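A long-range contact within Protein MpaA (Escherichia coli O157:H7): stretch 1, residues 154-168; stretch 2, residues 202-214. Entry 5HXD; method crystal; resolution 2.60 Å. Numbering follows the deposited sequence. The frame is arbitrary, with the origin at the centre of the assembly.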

# COMPACT_ATOMS: atom_id res chain seq x y z
N VAL A 154 -13.14 -14.65 -0.82
CA VAL A 154 -12.47 -14.24 0.41
C VAL A 154 -11.87 -12.83 0.24
O VAL A 154 -11.04 -12.60 -0.64
CB VAL A 154 -11.35 -15.22 0.84
CG1 VAL A 154 -10.55 -14.61 1.99
CG2 VAL A 154 -11.93 -16.56 1.26
N SER A 155 -12.31 -11.90 1.08
CA SER A 155 -11.84 -10.52 1.03
C SER A 155 -11.05 -10.17 2.28
O SER A 155 -11.59 -10.16 3.38
CB SER A 155 -13.02 -9.57 0.87
OG SER A 155 -12.65 -8.27 1.26
N PHE A 156 -9.76 -9.89 2.10
CA PHE A 156 -8.86 -9.58 3.21
C PHE A 156 -8.88 -8.11 3.64
O PHE A 156 -8.85 -7.24 2.78
CB PHE A 156 -7.44 -9.97 2.83
CG PHE A 156 -7.23 -11.43 2.79
CD1 PHE A 156 -6.79 -12.10 3.91
CD2 PHE A 156 -7.50 -12.14 1.64
CE1 PHE A 156 -6.62 -13.46 3.88
CE2 PHE A 156 -7.33 -13.50 1.61
CZ PHE A 156 -6.89 -14.16 2.73
N HIS A 157 -8.91 -7.87 4.96
CA HIS A 157 -8.83 -6.52 5.53
C HIS A 157 -7.85 -6.40 6.71
O HIS A 157 -7.17 -7.35 7.07
CB HIS A 157 -10.21 -6.05 6.00
CG HIS A 157 -11.13 -5.66 4.89
ND1 HIS A 157 -11.56 -6.54 3.93
CD2 HIS A 157 -11.72 -4.48 4.61
CE1 HIS A 157 -12.37 -5.92 3.09
NE2 HIS A 157 -12.49 -4.67 3.49
N ASP A 158 -7.84 -5.20 7.31
CA ASP A 158 -7.13 -4.83 8.56
C ASP A 158 -8.06 -4.12 9.52
O ASP A 158 -8.97 -3.41 9.08
CB ASP A 158 -5.97 -3.87 8.30
CG ASP A 158 -4.68 -4.55 8.03
OD1 ASP A 158 -4.64 -5.80 8.15
OD2 ASP A 158 -3.71 -3.84 7.69
N PRO A 159 -7.79 -4.21 10.84
CA PRO A 159 -6.82 -5.07 11.52
C PRO A 159 -7.50 -5.86 12.63
O PRO A 159 -6.94 -5.97 13.72
CB PRO A 159 -5.85 -4.04 12.10
CG PRO A 159 -6.78 -2.81 12.41
CD PRO A 159 -8.12 -3.07 11.71
N LEU A 160 -8.68 -6.40 12.35
CA LEU A 160 -9.55 -6.93 13.39
C LEU A 160 -9.25 -8.36 13.79
O LEU A 160 -9.95 -8.92 14.64
CB LEU A 160 -11.00 -6.80 12.96
CG LEU A 160 -11.34 -5.34 12.68
CD1 LEU A 160 -12.80 -5.22 12.33
CD2 LEU A 160 -11.00 -4.46 13.89
N ALA A 161 -8.22 -8.95 13.19
CA ALA A 161 -7.63 -10.21 13.65
C ALA A 161 -8.64 -11.36 13.80
O ALA A 161 -8.73 -11.98 14.86
CB ALA A 161 -6.90 -9.99 14.97
N CYS A 162 -9.36 -11.66 12.72
CA CYS A 162 -10.35 -12.73 12.77
C CYS A 162 -10.89 -13.09 11.39
O CYS A 162 -10.72 -12.34 10.43
CB CYS A 162 -11.51 -12.31 13.67
SG CYS A 162 -12.39 -10.89 13.01
N ILE A 163 -11.54 -14.25 11.32
CA ILE A 163 -12.19 -14.74 10.10
C ILE A 163 -13.70 -14.61 10.23
O ILE A 163 -14.31 -15.29 11.06
CB ILE A 163 -11.84 -16.22 9.83
CG1 ILE A 163 -10.33 -16.43 9.79
CG2 ILE A 163 -12.49 -16.68 8.53
CD1 ILE A 163 -9.65 -15.68 8.69
N GLU A 164 -14.32 -13.75 9.42
CA GLU A 164 -15.76 -13.54 9.51
C GLU A 164 -16.52 -14.35 8.48
O GLU A 164 -16.70 -13.90 7.35
CB GLU A 164 -16.10 -12.08 9.32
CG GLU A 164 -15.43 -11.16 10.29
CD GLU A 164 -15.59 -9.73 9.90
OE1 GLU A 164 -16.76 -9.29 9.72
OE2 GLU A 164 -14.56 -9.04 9.78
N ASP A 165 -16.98 -15.54 8.86
CA ASP A 165 -17.75 -16.38 7.96
C ASP A 165 -19.19 -16.45 8.41
O ASP A 165 -19.52 -17.16 9.36
CB ASP A 165 -17.16 -17.79 7.88
CG ASP A 165 -17.73 -18.59 6.73
OD1 ASP A 165 -18.82 -18.23 6.25
OD2 ASP A 165 -17.09 -19.58 6.30
N PRO A 166 -20.07 -15.72 7.70
CA PRO A 166 -21.52 -15.64 7.95
C PRO A 166 -22.23 -16.99 7.80
O PRO A 166 -23.36 -17.14 8.26
CB PRO A 166 -22.02 -14.65 6.88
CG PRO A 166 -20.97 -14.69 5.80
CD PRO A 166 -19.66 -14.96 6.50
N ARG A 167 -21.56 -17.94 7.16
CA ARG A 167 -22.13 -19.27 6.99
C ARG A 167 -21.61 -20.28 8.01
O ARG A 167 -22.25 -21.30 8.25
CB ARG A 167 -21.86 -19.79 5.57
CG ARG A 167 -23.12 -19.85 4.71
CD ARG A 167 -23.00 -19.06 3.41
NE ARG A 167 -22.80 -19.94 2.26
CZ ARG A 167 -23.27 -19.69 1.04
NH1 ARG A 167 -23.97 -18.59 0.81
NH2 ARG A 167 -23.03 -20.55 0.06
N HIS A 168 -20.46 -19.96 8.61
CA HIS A 168 -19.67 -20.91 9.40
C HIS A 168 -19.50 -22.21 8.63
O HIS A 168 -20.09 -23.24 8.97
CB HIS A 168 -20.33 -21.18 10.77
CG HIS A 168 -19.47 -21.97 11.70
ND1 HIS A 168 -19.61 -23.33 11.89
CD2 HIS A 168 -18.45 -21.59 12.51
CE1 HIS A 168 -18.72 -23.75 12.76
NE2 HIS A 168 -17.99 -22.72 13.16
N LEU A 202 -26.83 -11.59 -3.64
CA LEU A 202 -26.67 -12.41 -4.84
C LEU A 202 -26.60 -13.89 -4.47
O LEU A 202 -26.43 -14.76 -5.34
CB LEU A 202 -25.41 -12.02 -5.61
CG LEU A 202 -25.49 -10.74 -6.44
CD1 LEU A 202 -24.12 -10.36 -6.95
CD2 LEU A 202 -26.46 -10.91 -7.60
N ASN A 203 -26.74 -14.16 -3.17
CA ASN A 203 -26.52 -15.49 -2.59
C ASN A 203 -25.12 -16.02 -2.90
O ASN A 203 -24.93 -17.23 -3.02
CB ASN A 203 -27.57 -16.48 -3.09
CG ASN A 203 -28.92 -16.25 -2.44
OD1 ASN A 203 -29.11 -15.32 -1.65
ND2 ASN A 203 -29.88 -17.11 -2.78
N LEU A 204 -24.16 -15.10 -3.01
CA LEU A 204 -22.74 -15.44 -3.15
C LEU A 204 -22.04 -15.48 -1.79
O LEU A 204 -22.14 -14.54 -1.02
CB LEU A 204 -22.03 -14.44 -4.05
CG LEU A 204 -20.51 -14.62 -4.15
CD1 LEU A 204 -20.18 -16.00 -4.70
CD2 LEU A 204 -19.89 -13.52 -5.01
N HIS A 205 -21.34 -16.57 -1.51
CA HIS A 205 -20.66 -16.71 -0.22
C HIS A 205 -19.42 -15.83 -0.14
O HIS A 205 -18.43 -16.09 -0.84
CB HIS A 205 -20.26 -18.17 0.04
CG HIS A 205 -19.66 -18.40 1.39
ND1 HIS A 205 -18.74 -19.40 1.64
CD2 HIS A 205 -19.85 -17.77 2.58
CE1 HIS A 205 -18.39 -19.38 2.91
NE2 HIS A 205 -19.05 -18.40 3.51
N CYS A 206 -19.49 -14.79 0.71
CA CYS A 206 -18.36 -13.90 1.01
C CYS A 206 -17.85 -14.12 2.44
O CYS A 206 -18.64 -14.25 3.40
CB CYS A 206 -18.73 -12.42 0.81
SG CYS A 206 -17.40 -11.19 1.22
N ILE A 207 -16.53 -14.17 2.57
CA ILE A 207 -15.86 -14.32 3.84
C ILE A 207 -14.88 -13.18 3.96
O ILE A 207 -14.04 -13.00 3.08
CB ILE A 207 -15.07 -15.65 3.94
CG1 ILE A 207 -16.00 -16.84 4.14
CG2 ILE A 207 -14.08 -15.62 5.08
CD1 ILE A 207 -15.24 -18.16 4.27
N THR A 208 -14.97 -12.39 5.02
CA THR A 208 -13.91 -11.41 5.23
C THR A 208 -12.89 -11.98 6.23
O THR A 208 -13.24 -12.39 7.34
CB THR A 208 -14.44 -10.04 5.70
OG1 THR A 208 -15.24 -10.20 6.88
CG2 THR A 208 -15.29 -9.41 4.62
N ALA A 209 -11.65 -12.05 5.78
CA ALA A 209 -10.54 -12.47 6.61
C ALA A 209 -9.78 -11.24 7.09
O ALA A 209 -9.02 -10.64 6.31
CB ALA A 209 -9.61 -13.39 5.83
N GLU A 210 -9.96 -10.86 8.36
CA GLU A 210 -9.26 -9.69 8.91
C GLU A 210 -7.91 -10.05 9.53
O GLU A 210 -7.85 -10.73 10.56
CB GLU A 210 -10.12 -8.99 9.96
CG GLU A 210 -11.42 -8.45 9.43
CD GLU A 210 -11.36 -6.98 9.23
OE1 GLU A 210 -10.23 -6.44 9.20
OE2 GLU A 210 -12.43 -6.35 9.11
N PHE A 211 -6.84 -9.59 8.90
CA PHE A 211 -5.51 -9.72 9.48
C PHE A 211 -5.47 -9.04 10.84
O PHE A 211 -6.33 -8.22 11.16
CB PHE A 211 -4.47 -9.08 8.57
CG PHE A 211 -3.76 -10.04 7.68
CD1 PHE A 211 -4.28 -11.28 7.42
CD2 PHE A 211 -2.54 -9.68 7.11
CE1 PHE A 211 -3.61 -12.17 6.58
CE2 PHE A 211 -1.86 -10.56 6.28
CZ PHE A 211 -2.40 -11.81 6.01
N PRO A 212 -4.47 -9.38 11.65
CA PRO A 212 -4.27 -8.57 12.86
C PRO A 212 -3.39 -7.38 12.49
O PRO A 212 -2.97 -7.30 11.33
CB PRO A 212 -3.56 -9.52 13.80
CG PRO A 212 -2.72 -10.37 12.86
CD PRO A 212 -3.53 -10.51 11.58
N PRO A 213 -3.14 -6.46 13.43
CA PRO A 213 -2.09 -5.48 13.13
C PRO A 213 -0.78 -6.21 12.95
O PRO A 213 -0.37 -6.98 13.82
CB PRO A 213 -2.08 -4.58 14.36
CG PRO A 213 -3.45 -4.74 14.94
CD PRO A 213 -3.82 -6.17 14.70
N ILE A 214 -0.14 -6.02 11.80
CA ILE A 214 1.07 -6.75 11.47
C ILE A 214 1.77 -6.12 10.26
O ILE A 214 1.12 -5.70 9.31
CB ILE A 214 0.77 -8.23 11.19
CG1 ILE A 214 2.08 -9.02 11.02
CG2 ILE A 214 -0.18 -8.37 9.98
CD1 ILE A 214 1.91 -10.48 10.67

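Strand 206-210 lies between two strands of the other stretch, and this shapes the whole contact. Its axis passes 4.6 Å from that of strand 154-157, with N-to-C directions 25° apart, and 4.7 Å from that of strand 162-164, at 170°. One neighbour is therefore parallel and the other antiparallel, and together the two stretches bury 1251 Å².

The parallel seam is set by four backbone hydrogen bonds. Ser155 N donates to Ile207 O (2.9 Å, 166°) and Ala209 N to Ser155 O (3.1 Å); His157 N then donates to Ala209 O (3.1 Å) and Phe211 N to His157 O (2.9 Å). The antiparallel seam pairs Cys162 with Glu210 through Cys162 N to Glu210 O (2.8 Å) and Glu210 N to Cys162 O (2.7 Å). Glu164 N to Thr208 O is equally short (2.7 Å, 165°), whereas the return bond from Thr208 N to Glu164 O stretches to 3.3 Å.

On the face bearing Val154, Phe156, Ile163, Ile207 and Ala209, three larger side chains converge on the small methyl of Ala209. That methyl leaves a hollow that they enter: Phe156 CE1 reaches Ala209 CB at 3.6 Å, Ile163 CD1 reaches the same CB at 3.7 Å, and Val154 CG1 closes to 4.1 Å from it. The Phe156 ring gets there with chi1 at -71° (m), and Ile163 with both chi angles m. Beside this pocket, Ile207 CG2 meets Ile163 CG2 at 3.9 Å, while Ile207 CB lies 4.2 Å from Val154 CG2. All five residues are buried, as suits their apolar side chains.

The other face is more polar. Glu210, with 138 Å² covered, has the largest area in the contact. Its chi2 of -103° lies between wells, and the bent chain brings OE1 to 3.2 Å from His157 CB, while OE2 lies 3.4 Å from Leu160 CD1. Glu164 packs alongside, its OE2 3.2 Å from Glu210 CG. The two carboxylates also approach closely, Glu164 OE2 to Glu210 OE2 being 3.5 Å, a close approach of like charges; Glu164 OE1 is hydrogen-bonded elsewhere in the structure.

Between the two outer strands, the loop bends around the end of the central one. A cis peptide bond precedes Pro159, and Ala161 adopts positive phi (54°). Ala161 N donates to Phe211 O (2.9 Å), and two compact contacts follow: Ala161 CB on Pro212 CB at 3.6 Å, and Pro159 CB against Pro213 CG at 3.8 Å.

At the far end, His205 points toward stretch 1, and its NE2 donates to Asp165 OD1 (2.8 Å, 163°), with the carboxylate oxygen near the ring plane. Asp165 OD1 also accepts from Arg167 N (2.9 Å), within the type I turn from Asp165 to His168. Arg167 covers one face of the imidazole, with NE over the ring and CD 3.5 Å from His205 CD2.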